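Local coordinates for protein BvnE (Penicillium brevicompactum, PDB 6U9I) that catalyses a stereoselective semipinacol rearrangement in the assembly of the fungal brevianamide alkaloids, at the interface of chains A and B. Sequence-based numbering; all coordinates share one arbitrary frame. Chains: chain A/B, BvnE.

The interface of chains A and B. Residues chain A 51, 53, 137-140, 142; chain B 137-139, 142.
B:Asp137 meets A:Pro51, A:Ser53 and A:Ser138 where the N-capped starts of two C-terminal helices, A 138-150 and B 138-152, come together about a two-fold axis. The contact is a homodimer-type interface between two copies of this pinacolase, and the pair may be its working form. CG of B:Asp137 lies anti to its backbone N (chi1 171°), which carries the carboxylate across to chain A. Its CB sits 3.7 Å from CG of A:Pro51, whose ring the side chain crosses at about a right angle, and the carboxylate carbon packs on that same ring atom. At the tip the two oxygens divide their work. OD2 accepts from the hydroxyl OG of A:Ser53 at 2.5 Å, on the syn side and 29° out of the carboxylate plane. OD1 accepts from OG of A:Ser138, equally short at 2.5 Å but from above the plane, 43° out of it. An alanine in place of B:Asp137 would probably leave the hydroxyls of A:Ser53 and A:Ser138 without this carboxylate acceptor, with CB alone against the A:Pro51 ring. A:Ser138 OG also accepts from B:Asp139 N at 2.9 Å, so one hydroxyl of chain A ties the B:Asp137 carboxylate to the start of that chain's own helix. In the twin, OG of B:Ser138 donates to A:Asp137 OD1 at 2.5 Å. On the opposite face, A:Asp137 OD1 caps its own helix by accepting from A:Tyr140 N at 3.1 Å. Further along, A:Asp139 CG rests 3.7 Å from CG2 of B:Val142. OD1 of A:Asp139 and OD1 of B:Asp139 stand 4.8 Å apart; water 3 binds both and would probably ease any repulsion between them.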
loop_
_atom_site.group_PDB
_atom_site.type_symbol
_atom_site.label_atom_id
_atom_site.label_comp_id
_atom_site.label_asym_id
_atom_site.label_seq_id
_atom_site.Cartn_x
_atom_site.Cartn_y
_atom_site.Cartn_z
ATOM N N PRO A 51 5.740 5.053 -4.749
ATOM C CA PRO A 51 7.084 4.520 -4.506
ATOM C C PRO A 51 8.184 5.526 -4.825
ATOM O O PRO A 51 7.907 6.574 -5.410
ATOM C CB PRO A 51 7.159 3.315 -5.455
ATOM C CG PRO A 51 6.231 3.665 -6.577
ATOM C CD PRO A 51 5.080 4.383 -5.886
ATOM N N SER A 53 10.389 5.492 -7.021
ATOM C CA SER A 53 10.628 5.694 -8.445
ATOM C C SER A 53 9.898 6.913 -9.005
ATOM O O SER A 53 10.310 7.447 -10.040
ATOM C CB SER A 53 10.227 4.443 -9.220
ATOM O OG SER A 53 8.821 4.257 -9.177
ATOM N N ASP A 137 -0.452 4.068 -7.597
ATOM C CA ASP A 137 -0.282 3.335 -8.854
ATOM C C ASP A 137 0.632 4.180 -9.738
ATOM O O ASP A 137 0.193 5.158 -10.352
ATOM C CB ASP A 137 -1.653 3.103 -9.489
ATOM C CG ASP A 137 -1.602 2.343 -10.822
ATOM O OD1 ASP A 137 -0.546 2.253 -11.485
ATOM O OD2 ASP A 137 -2.670 1.849 -11.230
ATOM N N SER A 138 1.920 3.835 -9.778
ATOM C CA SER A 138 2.882 4.727 -10.420
ATOM C C SER A 138 2.730 4.717 -11.936
ATOM O O SER A 138 2.926 5.749 -12.590
ATOM C CB SER A 138 4.301 4.326 -10.018
ATOM O OG SER A 138 4.471 2.920 -10.165
ATOM N N ASP A 139 2.407 3.558 -12.521
ATOM C CA ASP A 139 2.142 3.532 -13.958
ATOM C C ASP A 139 1.022 4.492 -14.311
ATOM O O ASP A 139 1.119 5.240 -15.292
ATOM C CB ASP A 139 1.784 2.122 -14.431
ATOM C CG ASP A 139 1.441 2.077 -15.921
ATOM O OD1 ASP A 139 2.275 2.535 -16.724
ATOM O OD2 ASP A 139 0.341 1.602 -16.289
ATOM N N TYR A 140 -0.046 4.502 -13.509
ATOM C CA TYR A 140 -1.137 5.422 -13.790
ATOM C C TYR A 140 -0.677 6.865 -13.642
ATOM O O TYR A 140 -1.059 7.728 -14.441
ATOM C CB TYR A 140 -2.336 5.140 -12.882
ATOM C CG TYR A 140 -3.548 5.876 -13.380
ATOM C CD1 TYR A 140 -4.368 5.314 -14.338
ATOM C CD2 TYR A 140 -3.835 7.162 -12.938
ATOM C CE1 TYR A 140 -5.465 5.995 -14.824
ATOM C CE2 TYR A 140 -4.927 7.847 -13.413
ATOM C CZ TYR A 140 -5.741 7.258 -14.358
ATOM O OH TYR A 140 -6.832 7.939 -14.845
ATOM N N VAL A 142 2.329 8.123 -14.176
ATOM C CA VAL A 142 3.149 8.485 -15.325
ATOM C C VAL A 142 2.281 8.658 -16.560
ATOM O O VAL A 142 2.438 9.623 -17.318
ATOM C CB VAL A 142 4.237 7.420 -15.545
ATOM C CG1 VAL A 142 5.035 7.736 -16.795
ATOM C CG2 VAL A 142 5.157 7.330 -14.328
ATOM N N ASP B 137 5.084 -1.365 -7.323
ATOM C CA ASP B 137 5.351 -0.184 -8.148
ATOM C C ASP B 137 5.026 -0.572 -9.586
ATOM O O ASP B 137 5.768 -1.329 -10.224
ATOM C CB ASP B 137 6.808 0.240 -7.935
ATOM C CG ASP B 137 7.302 1.324 -8.896
ATOM O OD1 ASP B 137 6.653 1.678 -9.896
ATOM O OD2 ASP B 137 8.411 1.827 -8.626
ATOM N N SER B 138 3.876 -0.106 -10.084
ATOM C CA SER B 138 3.367 -0.617 -11.355
ATOM C C SER B 138 4.157 -0.067 -12.535
ATOM O O SER B 138 4.323 -0.769 -13.542
ATOM C CB SER B 138 1.882 -0.270 -11.515
ATOM O OG SER B 138 1.680 1.117 -11.275
ATOM N N ASP B 139 4.645 1.179 -12.437
ATOM C CA ASP B 139 5.528 1.717 -13.473
ATOM C C ASP B 139 6.701 0.780 -13.711
ATOM O O ASP B 139 7.064 0.501 -14.864
ATOM C CB ASP B 139 6.024 3.118 -13.081
ATOM C CG ASP B 139 7.003 3.710 -14.093
ATOM O OD1 ASP B 139 6.637 3.858 -15.279
ATOM O OD2 ASP B 139 8.136 4.047 -13.695
ATOM N N VAL B 142 5.635 -2.423 -15.548
ATOM C CA VAL B 142 5.418 -2.164 -16.966
ATOM C C VAL B 142 6.756 -2.051 -17.690
ATOM O O VAL B 142 6.950 -2.635 -18.766
ATOM C CB VAL B 142 4.547 -0.905 -17.133
ATOM C CG1 VAL B 142 4.535 -0.459 -18.583
ATOM C CG2 VAL B 142 3.132 -1.179 -16.625
HETATM O O HOH W 1 2.373 1.379 -8.021
HETATM O O HOH W 2 7.616 5.506 -11.287
HETATM O O HOH W 3 4.721 3.304 -16.978
#